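Local coordinates for envelope glycoprotein (Bourbon virus, PDB 5ZKX), which probably fuses the viral and host membranes during entry, as a trimeric gp64-family (class III) fusion protein, captured here in its postfusion form, at residues 48-54 with 138-144; 73-77 with 184-189; 96-101 with 126-131; 149-153 with 415-421. The contacts are given in a common frame with arbitrary orientation. Residue numbers count along the deposited sequence, not the author numbering.

Contact 1 (48-54 with 138-144); sequences YRAYWRS and NLSWRCG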
# COMPACT_ATOMS: atom_id res chain seq x y z
N TYR A 48 26.57 14.66 -11.12
CA TYR A 48 26.78 15.83 -10.28
C TYR A 48 28.28 16.09 -10.14
O TYR A 48 29.10 15.19 -10.29
CB TYR A 48 26.13 15.67 -8.90
CG TYR A 48 26.75 14.63 -8.00
CD1 TYR A 48 27.77 14.97 -7.12
CD2 TYR A 48 26.30 13.32 -8.00
CE1 TYR A 48 28.33 14.02 -6.28
CE2 TYR A 48 26.85 12.37 -7.17
CZ TYR A 48 27.86 12.73 -6.31
OH TYR A 48 28.42 11.79 -5.47
N ARG A 49 28.60 17.34 -9.85
CA ARG A 49 29.98 17.74 -9.62
C ARG A 49 29.98 19.06 -8.87
O ARG A 49 29.18 19.96 -9.17
CB ARG A 49 30.77 17.88 -10.92
CG ARG A 49 32.17 18.44 -10.74
CD ARG A 49 32.95 18.42 -12.03
NE ARG A 49 32.31 19.20 -13.08
CZ ARG A 49 32.61 19.09 -14.37
NH1 ARG A 49 33.54 18.22 -14.76
NH2 ARG A 49 31.98 19.83 -15.27
N ALA A 50 30.87 19.18 -7.89
CA ALA A 50 31.07 20.42 -7.15
C ALA A 50 32.49 20.42 -6.59
O ALA A 50 33.19 19.40 -6.61
CB ALA A 50 30.04 20.58 -6.04
N TYR A 51 32.90 21.58 -6.09
CA TYR A 51 34.19 21.68 -5.43
C TYR A 51 34.09 22.59 -4.22
O TYR A 51 33.38 23.60 -4.23
CB TYR A 51 35.28 22.19 -6.40
CG TYR A 51 35.12 23.61 -6.92
CD1 TYR A 51 35.59 24.69 -6.19
CD2 TYR A 51 34.55 23.85 -8.15
CE1 TYR A 51 35.47 25.98 -6.66
CE2 TYR A 51 34.42 25.14 -8.64
CZ TYR A 51 34.88 26.20 -7.88
OH TYR A 51 34.76 27.49 -8.35
N TRP A 52 34.78 22.20 -3.16
CA TRP A 52 34.94 23.03 -1.98
C TRP A 52 36.26 23.80 -2.09
O TRP A 52 37.31 23.20 -2.32
CB TRP A 52 34.94 22.16 -0.72
CG TRP A 52 35.50 22.84 0.48
CD1 TRP A 52 36.77 22.72 0.97
CD2 TRP A 52 34.82 23.75 1.35
NE1 TRP A 52 36.91 23.49 2.10
CE2 TRP A 52 35.73 24.14 2.35
CE3 TRP A 52 33.52 24.27 1.38
CZ2 TRP A 52 35.39 25.03 3.36
CZ3 TRP A 52 33.19 25.16 2.39
CH2 TRP A 52 34.11 25.52 3.37
N ARG A 53 36.18 25.12 -1.95
CA ARG A 53 37.36 25.98 -2.06
C ARG A 53 37.52 26.77 -0.77
O ARG A 53 36.56 27.35 -0.27
CB ARG A 53 37.24 26.93 -3.25
CG ARG A 53 38.32 28.00 -3.29
CD ARG A 53 37.84 29.23 -4.03
NE ARG A 53 37.86 29.04 -5.48
CZ ARG A 53 37.10 29.71 -6.34
NH1 ARG A 53 36.24 30.62 -5.90
NH2 ARG A 53 37.19 29.47 -7.64
N SER A 54 38.75 26.79 -0.24
CA SER A 54 39.08 27.57 0.95
C SER A 54 40.34 28.38 0.65
O SER A 54 41.45 27.85 0.70
CB SER A 54 39.28 26.68 2.17
OG SER A 54 39.28 27.46 3.35
N ASN A 138 43.04 25.52 -0.36
CA ASN A 138 42.54 24.16 -0.25
C ASN A 138 41.42 23.99 -1.26
O ASN A 138 40.54 24.85 -1.38
CB ASN A 138 42.04 23.84 1.16
CG ASN A 138 43.16 23.58 2.14
OD1 ASN A 138 43.74 22.49 2.17
ND2 ASN A 138 43.48 24.59 2.95
N LEU A 139 41.45 22.87 -1.98
CA LEU A 139 40.47 22.58 -3.02
C LEU A 139 40.17 21.09 -3.02
O LEU A 139 41.08 20.27 -3.14
CB LEU A 139 40.98 23.03 -4.39
CG LEU A 139 40.00 23.08 -5.56
CD1 LEU A 139 38.95 24.14 -5.33
CD2 LEU A 139 40.75 23.33 -6.86
N SER A 140 38.89 20.73 -2.87
CA SER A 140 38.44 19.35 -2.85
C SER A 140 37.21 19.19 -3.74
O SER A 140 36.31 20.03 -3.71
CB SER A 140 38.11 18.90 -1.42
OG SER A 140 38.12 17.49 -1.31
N TRP A 141 37.18 18.12 -4.52
CA TRP A 141 36.16 17.91 -5.53
C TRP A 141 35.26 16.74 -5.18
O TRP A 141 35.65 15.82 -4.45
CB TRP A 141 36.79 17.66 -6.91
CG TRP A 141 37.44 18.86 -7.50
CD1 TRP A 141 38.68 19.35 -7.21
CD2 TRP A 141 36.88 19.75 -8.48
NE1 TRP A 141 38.93 20.48 -7.95
CE2 TRP A 141 37.84 20.74 -8.74
CE3 TRP A 141 35.66 19.79 -9.16
CZ2 TRP A 141 37.62 21.77 -9.65
CZ3 TRP A 141 35.44 20.81 -10.07
CH2 TRP A 141 36.42 21.79 -10.31
N ARG A 142 34.03 16.78 -5.70
CA ARG A 142 33.09 15.69 -5.60
C ARG A 142 32.43 15.49 -6.96
O ARG A 142 32.25 16.45 -7.72
CB ARG A 142 32.02 15.94 -4.53
CG ARG A 142 30.91 16.90 -4.95
CD ARG A 142 30.03 17.30 -3.77
NE ARG A 142 29.54 16.14 -3.03
CZ ARG A 142 28.29 15.69 -3.09
NH1 ARG A 142 27.40 16.30 -3.85
NH2 ARG A 142 27.94 14.63 -2.38
N CYS A 143 32.10 14.25 -7.28
CA CYS A 143 31.42 13.96 -8.54
C CYS A 143 30.80 12.57 -8.47
O CYS A 143 31.23 11.71 -7.70
CB CYS A 143 32.38 14.05 -9.73
SG CYS A 143 33.66 12.79 -9.79
N GLY A 144 29.78 12.38 -9.30
CA GLY A 144 29.12 11.09 -9.40
C GLY A 144 28.31 11.02 -10.67
O GLY A 144 27.99 12.05 -11.28
O HOH W 1 42.65 26.91 3.17

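Contact 2 (73-77 with 184-189); sequences NPKPP and TDGEFS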
# COMPACT_ATOMS: atom_id res chain seq x y z
N ASN A 73 30.99 25.42 -4.56
CA ASN A 73 30.58 25.86 -5.88
C ASN A 73 30.15 24.67 -6.74
O ASN A 73 30.92 23.71 -6.88
CB ASN A 73 31.72 26.61 -6.58
CG ASN A 73 32.17 27.82 -5.79
OD1 ASN A 73 33.16 27.77 -5.06
ND2 ASN A 73 31.45 28.93 -5.94
N PRO A 74 28.96 24.71 -7.32
CA PRO A 74 28.53 23.63 -8.21
C PRO A 74 29.05 23.83 -9.62
O PRO A 74 29.01 24.93 -10.17
CB PRO A 74 27.00 23.73 -8.16
CG PRO A 74 26.76 25.20 -7.98
CD PRO A 74 27.90 25.72 -7.13
N LYS A 75 29.56 22.75 -10.20
CA LYS A 75 30.02 22.75 -11.59
C LYS A 75 29.35 21.57 -12.29
O LYS A 75 29.98 20.53 -12.54
CB LYS A 75 31.54 22.67 -11.67
CG LYS A 75 32.23 24.02 -11.51
CD LYS A 75 31.97 24.93 -12.70
CE LYS A 75 32.18 26.40 -12.33
NZ LYS A 75 31.84 27.32 -13.46
N PRO A 76 28.07 21.70 -12.62
CA PRO A 76 27.36 20.61 -13.28
C PRO A 76 27.94 20.34 -14.66
O PRO A 76 28.23 21.28 -15.41
CB PRO A 76 25.92 21.13 -13.37
CG PRO A 76 26.05 22.61 -13.32
CD PRO A 76 27.22 22.89 -12.43
N PRO A 77 28.15 19.08 -15.01
CA PRO A 77 28.78 18.77 -16.30
C PRO A 77 27.93 19.23 -17.47
O PRO A 77 26.71 19.38 -17.37
CB PRO A 77 28.91 17.24 -16.27
CG PRO A 77 27.90 16.79 -15.27
CD PRO A 77 27.85 17.86 -14.23
N THR A 184 19.87 21.22 -16.10
CA THR A 184 20.83 21.39 -15.02
C THR A 184 20.13 22.01 -13.82
O THR A 184 19.36 22.97 -13.97
CB THR A 184 22.00 22.27 -15.48
OG1 THR A 184 22.92 21.49 -16.25
CG2 THR A 184 22.72 22.88 -14.29
N ASP A 185 20.40 21.47 -12.63
CA ASP A 185 19.84 22.01 -11.39
C ASP A 185 20.93 21.97 -10.33
O ASP A 185 21.20 20.91 -9.75
CB ASP A 185 18.61 21.23 -10.94
CG ASP A 185 17.77 21.98 -9.92
OD1 ASP A 185 18.30 22.91 -9.26
OD2 ASP A 185 16.57 21.65 -9.77
N GLY A 186 21.56 23.11 -10.08
CA GLY A 186 22.60 23.18 -9.06
C GLY A 186 23.78 22.31 -9.42
O GLY A 186 24.44 22.50 -10.45
N GLU A 187 24.06 21.33 -8.56
CA GLU A 187 25.18 20.41 -8.79
C GLU A 187 24.90 19.41 -9.90
O GLU A 187 25.84 18.90 -10.50
CB GLU A 187 25.49 19.64 -7.50
CG GLU A 187 26.56 20.25 -6.62
CD GLU A 187 26.77 19.46 -5.34
OE1 GLU A 187 26.56 20.03 -4.24
OE2 GLU A 187 27.13 18.27 -5.42
N PHE A 188 23.63 19.13 -10.17
CA PHE A 188 23.25 17.97 -10.96
C PHE A 188 22.93 18.36 -12.40
O PHE A 188 22.44 19.46 -12.67
CB PHE A 188 22.05 17.26 -10.34
CG PHE A 188 22.32 16.70 -8.97
CD1 PHE A 188 22.64 15.37 -8.79
CD2 PHE A 188 22.25 17.52 -7.85
CE1 PHE A 188 22.88 14.86 -7.54
CE2 PHE A 188 22.49 17.01 -6.59
CZ PHE A 188 22.81 15.68 -6.43
N SER A 189 23.21 17.43 -13.31
CA SER A 189 22.80 17.53 -14.70
C SER A 189 22.08 16.25 -15.08
O SER A 189 22.51 15.15 -14.71
CB SER A 189 24.00 17.77 -15.63
OG SER A 189 24.47 19.10 -15.53

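Contact 3 (96-101 with 126-131); sequences EVQDAW and RSNNNH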
# COMPACT_ATOMS: atom_id res chain seq x y z
N GLU A 96 42.95 17.95 -6.67
CA GLU A 96 42.86 17.99 -5.21
C GLU A 96 44.03 18.82 -4.69
O GLU A 96 45.18 18.40 -4.76
CB GLU A 96 42.87 16.59 -4.62
CG GLU A 96 42.59 16.53 -3.13
CD GLU A 96 41.12 16.31 -2.82
OE1 GLU A 96 40.41 15.77 -3.69
OE2 GLU A 96 40.68 16.68 -1.71
N VAL A 97 43.72 20.00 -4.16
CA VAL A 97 44.72 20.94 -3.67
C VAL A 97 44.67 20.97 -2.15
O VAL A 97 43.60 21.20 -1.57
CB VAL A 97 44.49 22.35 -4.24
CG1 VAL A 97 45.45 23.32 -3.58
CG2 VAL A 97 44.64 22.35 -5.75
N GLN A 98 45.81 20.73 -1.51
CA GLN A 98 45.88 20.72 -0.06
C GLN A 98 47.14 21.43 0.41
O GLN A 98 48.25 21.08 -0.01
CB GLN A 98 45.86 19.29 0.48
CG GLN A 98 46.07 19.23 1.98
CD GLN A 98 45.97 17.83 2.52
OE1 GLN A 98 46.03 16.85 1.77
NE2 GLN A 98 45.82 17.71 3.84
N ASP A 99 46.96 22.43 1.28
CA ASP A 99 48.07 23.16 1.88
C ASP A 99 48.97 23.80 0.82
O ASP A 99 50.20 23.78 0.94
CB ASP A 99 48.89 22.27 2.82
CG ASP A 99 49.65 23.06 3.86
OD1 ASP A 99 50.20 22.45 4.79
OD2 ASP A 99 49.70 24.30 3.75
N ALA A 100 48.36 24.35 -0.22
CA ALA A 100 49.09 25.10 -1.23
C ALA A 100 49.14 26.56 -0.78
O ALA A 100 48.11 27.25 -0.77
CB ALA A 100 48.43 24.97 -2.60
N TRP A 101 50.33 27.03 -0.41
CA TRP A 101 50.46 28.39 0.08
C TRP A 101 51.35 29.19 -0.88
O TRP A 101 51.65 28.75 -1.99
CB TRP A 101 50.93 28.41 1.54
CG TRP A 101 52.17 27.64 1.88
CD1 TRP A 101 52.30 26.28 1.97
CD2 TRP A 101 53.43 28.19 2.25
NE1 TRP A 101 53.58 25.96 2.35
CE2 TRP A 101 54.29 27.11 2.53
CE3 TRP A 101 53.93 29.49 2.37
CZ2 TRP A 101 55.62 27.29 2.91
CZ3 TRP A 101 55.24 29.67 2.74
CH2 TRP A 101 56.08 28.58 3.01
N ARG A 126 38.27 20.83 4.10
CA ARG A 126 39.51 21.12 4.81
C ARG A 126 39.95 22.56 4.54
O ARG A 126 39.78 23.08 3.44
CB ARG A 126 40.63 20.16 4.41
CG ARG A 126 40.95 20.18 2.94
CD ARG A 126 42.29 19.55 2.65
NE ARG A 126 42.61 19.67 1.23
CZ ARG A 126 42.24 18.78 0.31
NH1 ARG A 126 41.56 17.70 0.66
NH2 ARG A 126 42.57 18.97 -0.96
N SER A 127 40.53 23.18 5.57
CA SER A 127 40.99 24.56 5.50
C SER A 127 42.12 24.76 6.49
O SER A 127 42.20 24.06 7.50
CB SER A 127 39.84 25.54 5.79
OG SER A 127 40.33 26.86 6.00
N ASN A 128 43.00 25.71 6.19
CA ASN A 128 44.07 26.08 7.10
C ASN A 128 44.62 27.43 6.68
O ASN A 128 44.70 27.73 5.48
CB ASN A 128 45.18 25.02 7.13
CG ASN A 128 45.95 24.94 5.84
OD1 ASN A 128 45.43 24.47 4.82
ND2 ASN A 128 47.20 25.38 5.86
N ASN A 129 44.99 28.24 7.67
CA ASN A 129 45.47 29.61 7.44
C ASN A 129 46.70 29.88 8.30
O ASN A 129 46.80 30.89 9.00
CB ASN A 129 44.35 30.61 7.74
CG ASN A 129 44.65 31.99 7.20
OD1 ASN A 129 45.33 32.14 6.19
ND2 ASN A 129 44.14 33.01 7.88
N ASN A 130 47.67 28.97 8.25
CA ASN A 130 48.81 28.97 9.17
C ASN A 130 50.12 29.38 8.50
O ASN A 130 51.19 28.96 8.94
CB ASN A 130 48.96 27.60 9.83
CG ASN A 130 49.27 26.52 8.82
OD1 ASN A 130 48.76 26.53 7.70
ND2 ASN A 130 50.12 25.57 9.21
N HIS A 131 50.06 30.18 7.45
CA HIS A 131 51.25 30.67 6.76
C HIS A 131 51.21 32.19 6.80
O HIS A 131 50.48 32.82 6.03
CB HIS A 131 51.33 30.12 5.34
CG HIS A 131 51.50 28.64 5.28
ND1 HIS A 131 52.69 28.01 5.61
CD2 HIS A 131 50.64 27.65 4.94
CE1 HIS A 131 52.55 26.71 5.47
NE2 HIS A 131 51.31 26.46 5.06

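Contact 4 (149-153 with 415-421); sequences HLEVR and EGVVSDE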
# COMPACT_ATOMS: atom_id res chain seq x y z
N HIS A 149 16.94 3.84 -15.70
CA HIS A 149 15.77 3.87 -16.57
C HIS A 149 14.76 4.85 -15.99
O HIS A 149 14.42 4.78 -14.81
CB HIS A 149 15.16 2.47 -16.68
CG HIS A 149 13.71 2.45 -17.09
ND1 HIS A 149 13.31 2.41 -18.40
CD2 HIS A 149 12.58 2.46 -16.34
CE1 HIS A 149 11.99 2.40 -18.46
NE2 HIS A 149 11.52 2.43 -17.22
N LEU A 150 14.29 5.78 -16.82
CA LEU A 150 13.33 6.79 -16.40
C LEU A 150 11.96 6.48 -16.98
O LEU A 150 11.83 6.23 -18.18
CB LEU A 150 13.78 8.19 -16.82
CG LEU A 150 12.82 9.30 -16.37
CD1 LEU A 150 12.74 9.36 -14.85
CD2 LEU A 150 13.22 10.65 -16.95
N GLU A 151 10.94 6.49 -16.12
CA GLU A 151 9.56 6.26 -16.53
C GLU A 151 8.90 7.62 -16.73
O GLU A 151 8.71 8.38 -15.77
CB GLU A 151 8.82 5.43 -15.48
CG GLU A 151 7.73 4.54 -16.06
CD GLU A 151 8.28 3.33 -16.78
OE1 GLU A 151 8.74 2.38 -16.11
OE2 GLU A 151 8.27 3.33 -18.03
N VAL A 152 8.55 7.92 -17.97
CA VAL A 152 7.93 9.19 -18.33
C VAL A 152 6.42 9.05 -18.24
O VAL A 152 5.85 8.01 -18.61
CB VAL A 152 8.38 9.62 -19.74
CG1 VAL A 152 7.38 10.58 -20.37
CG2 VAL A 152 9.75 10.27 -19.67
N ARG A 153 5.76 10.08 -17.72
CA ARG A 153 4.32 10.07 -17.49
C ARG A 153 3.62 11.03 -18.45
O ARG A 153 4.25 11.77 -19.21
CB ARG A 153 4.00 10.44 -16.04
CG ARG A 153 4.04 9.27 -15.05
CD ARG A 153 5.42 8.67 -14.97
NE ARG A 153 5.74 8.19 -13.63
CZ ARG A 153 5.59 6.93 -13.23
NH1 ARG A 153 5.12 6.02 -14.06
NH2 ARG A 153 5.93 6.59 -11.99
N GLU A 415 3.87 -0.14 -8.64
CA GLU A 415 5.12 0.46 -9.08
C GLU A 415 5.86 1.24 -8.00
O GLU A 415 7.06 1.48 -8.17
CB GLU A 415 4.88 1.40 -10.27
CG GLU A 415 4.74 0.69 -11.61
CD GLU A 415 4.84 1.64 -12.79
OE1 GLU A 415 4.67 2.86 -12.59
OE2 GLU A 415 5.09 1.16 -13.92
N GLY A 416 5.21 1.64 -6.92
CA GLY A 416 5.89 2.38 -5.87
C GLY A 416 5.80 3.88 -6.05
O GLY A 416 5.01 4.41 -6.83
N VAL A 417 6.65 4.59 -5.30
CA VAL A 417 6.64 6.04 -5.27
C VAL A 417 7.81 6.60 -6.08
O VAL A 417 8.76 5.90 -6.41
CB VAL A 417 6.66 6.58 -3.82
CG1 VAL A 417 5.47 6.05 -3.04
CG2 VAL A 417 7.97 6.22 -3.13
N VAL A 418 7.73 7.90 -6.39
CA VAL A 418 8.72 8.54 -7.25
C VAL A 418 10.07 8.64 -6.55
O VAL A 418 11.12 8.39 -7.16
CB VAL A 418 8.22 9.92 -7.71
CG1 VAL A 418 9.38 10.79 -8.16
CG2 VAL A 418 7.20 9.77 -8.83
N SER A 419 10.08 9.00 -5.27
CA SER A 419 11.34 9.16 -4.55
C SER A 419 12.14 7.86 -4.51
O SER A 419 13.37 7.89 -4.40
CB SER A 419 11.08 9.67 -3.13
OG SER A 419 10.04 8.94 -2.50
N ASP A 420 11.46 6.72 -4.62
CA ASP A 420 12.15 5.43 -4.61
C ASP A 420 12.79 5.08 -5.95
O ASP A 420 13.47 4.06 -6.03
CB ASP A 420 11.17 4.32 -4.22
CG ASP A 420 10.94 4.24 -2.73
OD1 ASP A 420 11.79 4.73 -1.96
OD2 ASP A 420 9.90 3.69 -2.33
N GLU A 421 12.57 5.89 -6.98
CA GLU A 421 13.17 5.60 -8.28
C GLU A 421 14.68 5.71 -8.21
O GLU A 421 15.24 6.47 -7.41
CB GLU A 421 12.61 6.54 -9.34
CG GLU A 421 11.14 6.32 -9.63
CD GLU A 421 10.56 7.33 -10.59
OE1 GLU A 421 11.35 8.02 -11.28
OE2 GLU A 421 9.32 7.45 -10.65
O HOH W 2 11.82 5.77 -13.57
O HOH W 3 8.31 8.76 -12.61

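Contact 1 (48-54 with 138-144)
Tyr48 adopts a p rotamer that swings its ring over the partner strand, with Gly144 CA 3.9 Å from the ring centroid in a CH-pi contact. A CB on residue 144 would clash with Tyr48 CE2, so glycine suits the ring's position. The face of the Arg142 guanidinium lies against the same ring, Arg142 NH1 being 3.5 Å from Tyr48 CE1, while its charge is met by Glu187 and Glu122. The two segments belong to neighbouring antiparallel strands, 44-58 and 134-148, of the large sheet of what is probably the fusion domain. Four hydrogen-bonded pairs hold them in register; Trp52 N to Ser140 O, at 2.7 Å, is the shortest bond. On the opposite face, Tyr51, also p, sits beside Trp141, which is m: Tyr51 CB stands 3.6 Å above the centroid of the indole's six-membered ring, and the two aromatic planes meet obliquely at 45°. Leu139 turns CD1 to within 3.5 Å of Tyr51 CD1, so the tyrosine ring is flanked by Trp141 and Leu139. Arg49 stays extended through chi2, passes Trp141 CZ3 with CD at 4.0 Å, and reaches Glu81 and the carbonyl of Lys75; beside it Cys143, p, forms a disulfide with Cys91.

Contact 2 (73-77 with 184-189)
Pro76 rests its ring against one side of a tight turn. Its CG lies 3.3 Å from Gly186 O and 3.5 Å from Thr184 CG2, its CB 3.3 Å from Ser189 OG, and its CA makes a 3.6 Å CA-H...O contact with Glu187 O. Pro74, two residues earlier, directs its ring to the same turn, with CB 3.6 Å from Gly186 O and 3.8 Å from Glu187 CG. The turn is a type II' beta turn from Asp185 to Phe188, closing the beta hairpin of strands 182-185 and 188-192; Gly186 takes its positive-phi corner. Both segments meet at the same edge of strand 44-58, where the Arg49 backbone is hydrogen-bonded to Lys75 and to Glu187. Although the CA-to-CB bond of Glu187 points away from the prolines, its methylene chain still touches Pro74, and its carboxylate pairs with Arg142. Just past Pro76, the carbonyl of Pro77 accepts a hydrogen bond from Ser189 OG (Pro77 O to Ser189 OG 2.9 Å), and that hydroxyl in turn accepts one from Thr184 OG1 (2.9 Å from Ser189 OG).

Contact 3 (96-101 with 126-131)
This contact lies toward the far end of the elongated subunit, beside the Cys56-Cys68 disulfide, whose hairpin tip probably corresponds to one of the fusion loops of class III fusion proteins. The short strands 97-98 and 100-101, broken by a corner at Asp99, belong to a segment that runs about 21° from the mostly irregular 126-131, and side chains join the two. At one end the Arg126 guanidinium meets Glu96 and a backbone carbonyl at its edge: Arg126 NH1 forms a salt bridge with Glu96 OE2 at 2.7 Å, and Arg126 NH2 gives a very short hydrogen bond to Val97 O at 2.5 Å. Gln98 CB covers one face of the guanidinium, 3.4 Å from Arg126 NE. At the other end Asp99 has a positive phi that goes with the change of direction. Its carboxylate collects two donors: His131 NE2 lies 3.0 Å from Asp99 OD2, and Asn128 ND2 makes a weak bond of 3.4 Å to the same oxygen. Asn128 ND2 also reaches Asn130 OD1 at 2.7 Å. The His131 ring lies face to face on the five-membered ring of Trp101, centroids 3.4 Å apart and planes 5° from parallel. Asn130 ND2 is hydrogen-bonded to Gly64 O of the third subunit. Donation to Asp99 and the stack on Trp101 thus fix the His131 ring in direction and plane, while the buried Arg126 charge is met by Glu96.

Contact 4 (149-153 with 415-421)
His149 begins the segment by giving a hydrogen bond from NE2 to Glu151 OE1 at 3.0 Å, which ties the two side chains together within the loop. Its carbonyl accepts from water 2 (His149 O to the water 3.0 Å). Leu150 places CD1 4.1 Å from Glu421 OE1, and also packs on Ile165 and Tyr192. Glu151 then meets the other segment through water: its N donates to water 2 at 2.8 Å, and that water passes a weak bond on to Glu421 OE1 at 3.2 Å. Glu151 O receives water 3 at 3.2 Å, the same water lying 2.6 Å from Glu421 OE2. Glu421 stands at the N-cap position of helix 422-437 and ends a type I beta turn starting at Val418, so the bridges join the loop after strand 134-148 to the start of this helix. The acid of Glu151 also comes near a like charge, its OE1 being 4.4 Å from Glu415 OE2. Arg153, the last residue, supplies the positive charge: its NH1 forms a salt bridge with Glu415 OE1 at 3.5 Å, its NH2 a long one with Glu421 OE2 at 3.7 Å, and its NE a weak bond to water 3 at 2.8 Å. The backbone N atoms of Glu415 and Gly416 are hydrogen-bonded to Asp286 of the third subunit.

How the contacts relate
Contacts 1, 2 and 3 belong to one continuous region built round the large antiparallel sheet. Contact 2 touches contact 1, centres 11 Å apart, through the Arg142-Glu187 salt bridge (NH1 to OE2 2.5 Å). Contact 3, nested in the chain loop closed by contact 1 and centred 15 Å from it, joins the other end of the strand pair through Ser140 OG and Glu96 OE2 (2.7 Å) and Asn138 ND2 and Asn128 OD1 (2.7 Å). Contact 4 stands apart, centred 22 Å from contact 2 and 43 Å from contact 3. It lies near the middle of the elongated chain, yet leads into helix 422-437, which packs on Tyr48, Arg142 and Phe188 of contacts 1 and 2.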